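Type 6 secretion amidase effector 2 (Salmonella typhi, PDB 6WIN) is a type VI secretion effector that probably kills competing bacteria by hydrolysing amide bonds in their peptidoglycan. Local coordinates at residues Ser112-Ser115 / Asp116-Ile120; Asn50-Val53 / Gly54-Ile57; Ile95-Pro98 / Arg99-Arg103. All blocks are in the same frame, centred on the assembly; numbering follows the deposited sequence.

Interaction 1: residues Ser112-Ser115 / Asp116-Ile120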
ATOM      1  N   SER A 112       9.000  13.920   2.671  1.00 19.86           N
ATOM      2  CA  SER A 112       9.958  12.869   2.367  1.00 19.33           C
ATOM      3  C   SER A 112      10.396  12.162   3.643  1.00 21.53           C
ATOM      4  O   SER A 112      10.175  12.643   4.763  1.00 21.87           O
ATOM      5  CB  SER A 112      11.170  13.443   1.632  1.00 20.91           C
ATOM      6  OG  SER A 112      10.791  13.957   0.360  1.00 30.41           O
ATOM      7  N   VAL A 113      11.017  10.994   3.455  1.00 23.10           N
ATOM      8  CA  VAL A 113      11.441  10.167   4.576  1.00 23.40           C
ATOM      9  C   VAL A 113      12.404  10.946   5.474  1.00 22.60           C
ATOM     10  O   VAL A 113      13.258  11.709   5.000  1.00 23.14           O
ATOM     11  CB  VAL A 113      12.066   8.859   4.049  1.00 21.76           C
ATOM     12  CG1 VAL A 113      13.443   9.110   3.407  1.00 17.83           C
ATOM     13  CG2 VAL A 113      12.190   7.844   5.154  1.00 20.19           C
ATOM     14  N   ARG A 114      12.241  10.776   6.785  1.00 23.44           N
ATOM     15  CA  ARG A 114      13.116  11.386   7.777  1.00 26.26           C
ATOM     16  C   ARG A 114      14.285  10.453   8.107  1.00 29.56           C
ATOM     17  O   ARG A 114      14.314   9.288   7.703  1.00 22.09           O
ATOM     18  CB  ARG A 114      12.326  11.732   9.043  1.00 30.74           C
ATOM     19  CG  ARG A 114      10.967  12.433   8.786  1.00 29.61           C
ATOM     20  CD  ARG A 114      10.215  12.680  10.097  1.00 34.07           C
ATOM     21  NE  ARG A 114       9.244  11.630  10.415  1.00 39.19           N
ATOM     22  CZ  ARG A 114       8.116  11.826  11.094  1.00 35.37           C
ATOM     23  NH1 ARG A 114       7.300  10.808  11.347  1.00 33.86           N
ATOM     24  NH2 ARG A 114       7.811  13.042  11.538  1.00 44.65           N
ATOM     25  N   SER A 115      15.253  10.983   8.875  1.00 29.74           N
ATOM     26  CA  SER A 115      16.483  10.241   9.171  1.00 28.16           C
ATOM     27  C   SER A 115      16.196   8.933   9.891  1.00 30.76           C
ATOM     28  O   SER A 115      16.894   7.934   9.676  1.00 26.93           O
ATOM     29  CB  SER A 115      17.430  11.087  10.019  1.00 29.69           C
ATOM     30  OG  SER A 115      17.816  12.264   9.331  1.00 45.13           O
ATOM     31  N   ASP A 116      15.179   8.912  10.753  1.00 27.03           N
ATOM     32  CA  ASP A 116      14.832   7.689  11.465  1.00 28.17           C
ATOM     33  C   ASP A 116      13.969   6.742  10.634  1.00 27.39           C
ATOM     34  O   ASP A 116      13.470   5.746  11.170  1.00 28.91           O
ATOM     35  CB  ASP A 116      14.150   8.026  12.800  1.00 27.71           C
ATOM     36  CG  ASP A 116      12.728   8.569  12.636  1.00 36.75           C
ATOM     37  OD1 ASP A 116      12.304   8.864  11.499  1.00 31.09           O
ATOM     38  OD2 ASP A 116      12.032   8.707  13.666  1.00 37.86           O
ATOM     39  N   GLY A 117      13.798   7.020   9.340  1.00 23.86           N
ATOM     40  CA  GLY A 117      13.056   6.142   8.457  1.00 24.91           C
ATOM     41  C   GLY A 117      11.556   6.357   8.415  1.00 23.98           C
ATOM     42  O   GLY A 117      10.871   5.660   7.651  1.00 21.81           O
ATOM     43  N   THR A 118      11.024   7.299   9.193  1.00 21.92           N
ATOM     44  CA  THR A 118       9.584   7.507   9.321  1.00 24.08           C
ATOM     45  C   THR A 118       9.096   8.609   8.381  1.00 28.55           C
ATOM     46  O   THR A 118       9.881   9.372   7.806  1.00 23.23           O
ATOM     47  CB  THR A 118       9.217   7.864  10.764  1.00 25.30           C
ATOM     48  OG1 THR A 118       9.910   9.058  11.149  1.00 27.61           O
ATOM     49  CG2 THR A 118       9.601   6.754  11.714  1.00 23.94           C
ATOM     50  N   TYR A 119       7.763   8.697   8.258  1.00 21.88           N
ATOM     51  CA  TYR A 119       7.071   9.661   7.411  1.00 24.51           C
ATOM     52  C   TYR A 119       5.937  10.301   8.201  1.00 25.04           C
ATOM     53  O   TYR A 119       5.207   9.604   8.912  1.00 20.88           O
ATOM     54  CB  TYR A 119       6.457   9.001   6.159  1.00 26.48           C
ATOM     55  CG  TYR A 119       7.416   8.321   5.214  1.00 22.71           C
ATOM     56  CD1 TYR A 119       7.861   8.971   4.070  1.00 20.32           C
ATOM     57  CD2 TYR A 119       7.848   7.019   5.445  1.00 20.45           C
ATOM     58  CE1 TYR A 119       8.721   8.357   3.194  1.00 18.49           C
ATOM     59  CE2 TYR A 119       8.717   6.396   4.575  1.00 19.00           C
ATOM     60  CZ  TYR A 119       9.148   7.072   3.451  1.00 19.02           C
ATOM     61  OH  TYR A 119      10.004   6.467   2.572  1.00 17.68           O
ATOM     62  N   ILE A 120       5.781  11.624   8.073  1.00 23.23           N
ATOM     63  CA  ILE A 120       4.594  12.276   8.627  1.00 23.54           C
ATOM     64  C   ILE A 120       3.345  11.714   7.949  1.00 19.79           C
ATOM     65  O   ILE A 120       3.355  11.388   6.755  1.00 26.63           O
ATOM     66  CB  ILE A 120       4.649  13.806   8.457  1.00 16.59           C
ATOM     67  CG1 ILE A 120       4.806  14.178   6.979  1.00 17.74           C
ATOM     68  CG2 ILE A 120       5.781  14.400   9.264  1.00 25.06           C
ATOM     69  CD1 ILE A 120       4.119  15.487   6.597  1.00 31.69           C
TER
HETATM   70  O   HOH W   1       8.030  12.871   6.576  1.00 22.12           O

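Interaction 2: residues Asn50-Val53 / Gly54-Ile57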
ATOM      1  N   ASN A  50       7.269   3.112 -14.127  1.00 32.90           N
ATOM      2  CA  ASN A  50       7.125   1.745 -14.607  1.00 33.16           C
ATOM      3  C   ASN A  50       6.075   0.926 -13.871  1.00 34.43           C
ATOM      4  O   ASN A  50       5.775  -0.192 -14.305  1.00 38.42           O
ATOM      5  CB  ASN A  50       8.472   1.015 -14.516  1.00 30.21           C
ATOM      6  CG  ASN A  50       9.505   1.620 -15.435  1.00 43.98           C
ATOM      7  OD1 ASN A  50       9.343   1.602 -16.657  1.00 44.31           O
ATOM      8  ND2 ASN A  50      10.563   2.191 -14.855  1.00 46.92           N
ATOM      9  N   ILE A  51       5.501   1.445 -12.789  1.00 28.55           N
ATOM     10  CA  ILE A  51       4.613   0.649 -11.959  1.00 25.67           C
ATOM     11  C   ILE A  51       3.273   0.466 -12.669  1.00 29.55           C
ATOM     12  O   ILE A  51       2.699   1.418 -13.212  1.00 29.69           O
ATOM     13  CB  ILE A  51       4.469   1.306 -10.580  1.00 20.78           C
ATOM     14  CG1 ILE A  51       3.499   0.523  -9.693  1.00 21.01           C
ATOM     15  CG2 ILE A  51       4.098   2.783 -10.717  1.00 22.02           C
ATOM     16  CD1 ILE A  51       3.524   0.979  -8.250  1.00 19.19           C
ATOM     17  N   GLU A  52       2.782  -0.773 -12.684  1.00 29.03           N
ATOM     18  CA  GLU A  52       1.577  -1.164 -13.402  1.00 27.42           C
ATOM     19  C   GLU A  52       0.343  -1.031 -12.519  1.00 21.39           C
ATOM     20  O   GLU A  52       0.396  -1.259 -11.308  1.00 18.59           O
ATOM     21  CB  GLU A  52       1.689  -2.617 -13.865  1.00 31.85           C
ATOM     22  CG  GLU A  52       3.106  -3.023 -14.202  1.00 45.49           C
ATOM     23  CD  GLU A  52       3.281  -4.521 -14.320  1.00 50.30           C
ATOM     24  OE1 GLU A  52       2.324  -5.188 -14.793  1.00 49.54           O
ATOM     25  OE2 GLU A  52       4.386  -5.011 -13.961  1.00 48.23           O
ATOM     26  N   VAL A  53      -0.785  -0.691 -13.146  1.00 27.93           N
ATOM     27  CA  VAL A  53      -2.061  -0.696 -12.441  1.00 28.66           C
ATOM     28  C   VAL A  53      -2.278  -2.061 -11.800  1.00 20.75           C
ATOM     29  O   VAL A  53      -2.099  -3.096 -12.447  1.00 22.46           O
ATOM     30  CB  VAL A  53      -3.209  -0.347 -13.409  1.00 29.94           C
ATOM     31  CG1 VAL A  53      -4.553  -0.409 -12.680  1.00 21.87           C
ATOM     32  CG2 VAL A  53      -2.968   1.027 -14.071  1.00 26.42           C
ATOM     33  N   GLY A  54      -2.664  -2.064 -10.523  1.00 18.63           N
ATOM     34  CA  GLY A  54      -2.876  -3.283  -9.768  1.00 17.35           C
ATOM     35  C   GLY A  54      -1.683  -3.780  -8.971  1.00 20.45           C
ATOM     36  O   GLY A  54      -1.817  -4.767  -8.235  1.00 16.46           O
ATOM     37  N   THR A  55      -0.520  -3.140  -9.092  1.00 15.02           N
ATOM     38  CA  THR A  55       0.626  -3.545  -8.290  1.00 18.50           C
ATOM     39  C   THR A  55       0.295  -3.424  -6.808  1.00 19.78           C
ATOM     40  O   THR A  55      -0.300  -2.433  -6.373  1.00 19.32           O
ATOM     41  CB  THR A  55       1.845  -2.683  -8.627  1.00 16.54           C
ATOM     42  OG1 THR A  55       2.133  -2.784 -10.027  1.00 16.69           O
ATOM     43  CG2 THR A  55       3.041  -3.142  -7.825  1.00 13.68           C
ATOM     44  N   VAL A  56       0.666  -4.446  -6.032  1.00 13.03           N
ATOM     45  CA  VAL A  56       0.489  -4.373  -4.589  1.00 13.19           C
ATOM     46  C   VAL A  56       1.550  -3.453  -4.002  1.00 18.94           C
ATOM     47  O   VAL A  56       2.749  -3.650  -4.230  1.00 19.10           O
ATOM     48  CB  VAL A  56       0.570  -5.767  -3.961  1.00 17.21           C
ATOM     49  CG1 VAL A  56       0.567  -5.646  -2.455  1.00 14.43           C
ATOM     50  CG2 VAL A  56      -0.586  -6.671  -4.470  1.00 12.68           C
ATOM     51  N   ILE A  57       1.114  -2.444  -3.237  1.00 15.43           N
ATOM     52  CA  ILE A  57       2.008  -1.473  -2.623  1.00 15.60           C
ATOM     53  C   ILE A  57       1.684  -1.347  -1.137  1.00 17.71           C
ATOM     54  O   ILE A  57       0.627  -1.772  -0.668  1.00 15.22           O
ATOM     55  CB  ILE A  57       1.926  -0.107  -3.332  1.00 15.08           C
ATOM     56  CG1 ILE A  57       0.523   0.506  -3.170  1.00 19.13           C
ATOM     57  CG2 ILE A  57       2.249  -0.284  -4.813  1.00 17.33           C
ATOM     58  CD1 ILE A  57       0.401   1.923  -3.761  1.00 17.28           C
TER

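Interaction 3: residues Ile95-Pro98 / Arg99-Arg103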
ATOM      1  N   ILE A  95     -17.885   3.395   8.535  1.00 35.07           N
ATOM      2  CA  ILE A  95     -18.527   4.677   8.250  1.00 36.44           C
ATOM      3  C   ILE A  95     -17.738   5.476   7.220  1.00 33.02           C
ATOM      4  O   ILE A  95     -18.302   5.987   6.254  1.00 35.52           O
ATOM      5  CB  ILE A  95     -18.726   5.485   9.553  1.00 32.36           C
ATOM      6  CG1 ILE A  95     -19.466   4.655  10.604  1.00 37.94           C
ATOM      7  CG2 ILE A  95     -19.497   6.751   9.268  1.00 32.46           C
ATOM      8  CD1 ILE A  95     -20.878   4.274  10.211  1.00 39.64           C
ATOM      9  N   ALA A  96     -16.426   5.600   7.410  1.00 31.64           N
ATOM     10  CA  ALA A  96     -15.605   6.288   6.423  1.00 31.57           C
ATOM     11  C   ALA A  96     -15.284   5.410   5.223  1.00 29.97           C
ATOM     12  O   ALA A  96     -14.979   5.932   4.144  1.00 27.47           O
ATOM     13  CB  ALA A  96     -14.305   6.777   7.067  1.00 27.50           C
ATOM     14  N   LYS A  97     -15.361   4.094   5.383  1.00 29.27           N
ATOM     15  CA  LYS A  97     -14.945   3.145   4.351  1.00 25.44           C
ATOM     16  C   LYS A  97     -15.960   2.012   4.301  1.00 23.85           C
ATOM     17  O   LYS A  97     -15.652   0.867   4.650  1.00 25.21           O
ATOM     18  CB  LYS A  97     -13.531   2.625   4.648  1.00 20.82           C
ATOM     19  CG  LYS A  97     -12.773   2.042   3.454  1.00 20.08           C
ATOM     20  CD  LYS A  97     -12.370   3.109   2.433  1.00 19.53           C
ATOM     21  CE  LYS A  97     -11.480   2.513   1.361  1.00 20.47           C
ATOM     22  NZ  LYS A  97     -11.135   3.465   0.267  1.00 15.37           N
ATOM     23  N   PRO A  98     -17.204   2.303   3.891  1.00 26.02           N
ATOM     24  CA  PRO A  98     -18.215   1.232   3.831  1.00 26.97           C
ATOM     25  C   PRO A  98     -17.902   0.160   2.799  1.00 24.25           C
ATOM     26  O   PRO A  98     -18.256  -1.009   3.007  1.00 26.67           O
ATOM     27  CB  PRO A  98     -19.510   1.987   3.489  1.00 21.61           C
ATOM     28  CG  PRO A  98     -19.052   3.229   2.805  1.00 24.16           C
ATOM     29  CD  PRO A  98     -17.768   3.606   3.495  1.00 25.23           C
ATOM     30  N   ARG A  99     -17.256   0.522   1.692  1.00 20.84           N
ATOM     31  CA  ARG A  99     -16.915  -0.423   0.641  1.00 20.38           C
ATOM     32  C   ARG A  99     -15.424  -0.341   0.332  1.00 23.33           C
ATOM     33  O   ARG A  99     -14.722   0.578   0.767  1.00 22.97           O
ATOM     34  CB  ARG A  99     -17.716  -0.156  -0.638  1.00 18.99           C
ATOM     35  CG  ARG A  99     -19.172   0.245  -0.414  1.00 23.25           C
ATOM     36  CD  ARG A  99     -20.051  -0.898   0.111  1.00 22.41           C
ATOM     37  NE  ARG A  99     -21.255  -0.341   0.713  1.00 25.36           N
ATOM     38  CZ  ARG A  99     -21.919  -0.870   1.733  1.00 26.02           C
ATOM     39  NH1 ARG A  99     -21.526  -2.004   2.276  1.00 26.13           N
ATOM     40  NH2 ARG A  99     -22.987  -0.249   2.215  1.00 31.21           N
ATOM     41  N   VAL A 100     -14.945  -1.333  -0.426  1.00 17.13           N
ATOM     42  CA  VAL A 100     -13.662  -1.200  -1.106  1.00 23.45           C
ATOM     43  C   VAL A 100     -13.792  -0.079  -2.124  1.00 21.31           C
ATOM     44  O   VAL A 100     -14.762  -0.039  -2.893  1.00 15.93           O
ATOM     45  CB  VAL A 100     -13.267  -2.541  -1.753  1.00 18.28           C
ATOM     46  CG1 VAL A 100     -11.904  -2.452  -2.423  1.00 17.55           C
ATOM     47  CG2 VAL A 100     -13.257  -3.629  -0.696  1.00 17.21           C
ATOM     48  N   SER A 101     -12.851   0.870  -2.105  1.00 18.88           N
ATOM     49  CA  SER A 101     -13.015   2.046  -2.957  1.00 20.24           C
ATOM     50  C   SER A 101     -11.687   2.755  -3.171  1.00 19.59           C
ATOM     51  O   SER A 101     -10.726   2.548  -2.430  1.00 18.25           O
ATOM     52  CB  SER A 101     -14.026   3.034  -2.366  1.00 19.19           C
ATOM     53  OG  SER A 101     -13.659   3.420  -1.061  1.00 20.15           O
ATOM     54  N   LYS A 102     -11.675   3.632  -4.180  1.00 21.52           N
ATOM     55  CA  LYS A 102     -10.491   4.407  -4.536  1.00 21.94           C
ATOM     56  C   LYS A 102     -10.345   5.635  -3.654  1.00 22.07           C
ATOM     57  O   LYS A 102     -11.334   6.258  -3.258  1.00 18.09           O
ATOM     58  CB  LYS A 102     -10.550   4.906  -5.976  1.00 23.17           C
ATOM     59  CG  LYS A 102     -11.185   4.010  -6.984  1.00 24.22           C
ATOM     60  CD  LYS A 102     -11.192   4.743  -8.304  1.00 22.76           C
ATOM     61  CE  LYS A 102     -11.626   3.850  -9.427  1.00 21.61           C
ATOM     62  NZ  LYS A 102     -11.549   4.594 -10.716  1.00 26.65           N
ATOM     63  N   ARG A 103      -9.090   6.015  -3.400  1.00 22.79           N
ATOM     64  CA  ARG A 103      -8.823   7.284  -2.743  1.00 19.58           C
ATOM     65  C   ARG A 103      -7.485   7.837  -3.220  1.00 23.67           C
ATOM     66  O   ARG A 103      -6.621   7.109  -3.720  1.00 21.06           O
ATOM     67  CB  ARG A 103      -8.849   7.156  -1.212  1.00 22.65           C
ATOM     68  CG  ARG A 103      -7.668   6.389  -0.609  1.00 18.85           C
ATOM     69  CD  ARG A 103      -7.723   6.440   0.915  1.00 21.31           C
ATOM     70  NE  ARG A 103      -6.635   5.684   1.530  1.00 20.74           N
ATOM     71  CZ  ARG A 103      -5.663   6.217   2.264  1.00 20.23           C
ATOM     72  NH1 ARG A 103      -5.633   7.525   2.486  1.00 19.57           N
ATOM     73  NH2 ARG A 103      -4.722   5.432   2.785  1.00 17.06           N
TER

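Interaction 1: residues Ser112-Ser115 / Asp116-Ile120
Arg114 doubles back over Thr118 because its chain, after leaving beside the backbone N (chi1 -46°), bends sharply at chi3 (-95°), bringing the guanidinium alongside Thr118 and Ile120, past the turn. Thr118 answers with OG1 set between its own N and carbonyl carbon (chi1 59°), the rotamer that lifts the hydroxyl to the arginine. Arg114 NE lies 2.8 Å from Thr118 OG1 and Arg114 NH1 3.1 Å from that oxygen, both weak, bent hydrogen bonds. Asp116 comes in from the turn itself: Thr118 N donates to Asp116 OD1 at 3.1 Å from above the carboxylate plane, which makes an Asx turn. The hydroxyl of Thr118 also points to that carboxylate, at a doubtfully short spacing. Ile120 N sits over one face of the guanidinium, towards its rim. The backbone makes a type I turn from Arg114 to Gly117, with Gly117 N bonded to Arg114 O at 2.8 Å and Arg114 N to Thr118 O at 2.9 Å, the G1 bulge pattern. Toward Ser112, Val113 CG2 makes a CH-pi contact over the face of the Tyr119 ring, 4.0 Å from its centroid, and a water links Ser112 O to Ile120 N. Gly117 takes the positive phi that the bulge requires, an angle glycine adopts readily. No Arg114 N-H points at Asp116, only the charges being near; the Thr118 hydroxyl lies between them and may link them.

Interaction 2: residues Asn50-Val53 / Gly54-Ile57
Glu52 O takes two hydrogen bonds from Thr55: one from the hydroxyl, OG1, at 2.6 Å, and one from the backbone N at 3.0 Å. The second closes a type II turn from Glu52 to Thr55. The hydroxyl approaches tilted 19° from the carbonyl plane, and it gets there because OG1 lies beside the backbone N of Thr55 (chi1 -57°), with the methyl CG2 swung away from that nitrogen. Gly54 fills the third position of the turn; its backbone angles would press any side chain against Val53 O. Around these bonds the packing is apolar. Ile51 lays its CG1 branch against the threonine, 3.6 Å from Thr55 OG1, and extends CD1 further, to 3.9 Å from Ile57 CG2, the two isoleucines crossing at about a right angle. Ile131 of strand 129-133 and Phe77 of strand 74-81 also touch Ile51; strand 56-59, which the turn enters, runs between those two strands. With Glu52 O accepting from both the N-H and the hydroxyl of Thr55, the buried hydroxyl is paired where the surroundings are largely hydrocarbon, and its bond probably holds the threonine rotamer at the entrance to the strand.

Interaction 3: residues Ile95-Pro98 / Arg99-Arg103
The backbone bends at Lys97 and Pro98, with Lys97 at phi -139° and psi 66°, before running out extended into strand 101-106. Lys97 spans the bend with its side chain: a kink at chi2 (70°) is followed by a straight run that passes Arg99 O, 3.6 Å from Lys97 CG, and delivers the ammonium to Ser101. There Lys97 NZ donates to Ser101 OG at 2.9 Å and, equally, to Ser101 O at 2.9 Å, so two oxygens of one residue accept from the ammonium. The carbonyl is met from above its plane rather than on a lone pair. A salt bridge to Asp89 OD1 gives the ammonium its strongest partner; the other oxygen of Asp89 pairs with Arg103, two residues beyond Ser101. Arg99 folds back over Pro98, with Arg99 CD 3.4 Å from Pro98 O and Pro98 CB 4.0 Å above the guanidinium plane, towards the rim. That guanidinium finds its salt-bridge partner in Glu15. Asp89 probably eases the closeness of Lys97 and Arg103 by lying between the two cations in the bonding network. The geometry is that of a long hairpin connection: antiparallel strands 84-89 and 101-106 are neighbours at one border of the six-stranded sheet, and Lys97 ties the loop joining them to edge strand 101-106, at Ser101.

All three contacts are local bends, but they sit at different depths. Interaction 2 lies nearest the chain centre, about 10 Å away, and feeds strand 56-59 inside the sheet; there neutral groups, a carbonyl with an N-H and a hydroxyl, pair in an apolar setting. Interaction 3 reaches the same sheet at an edge strand, on the surface, where charged groups do the work. Interaction 1 belongs to no strand: it lies in the long loop between strands 101-106 and 129-133, about 17 Å from the centre, and combines weak guanidinium-hydroxyl bonds with a valine-on-tyrosine contact. None touches another; the closest, interactions 2 and 3, keep their nearest atoms about 9 Å apart.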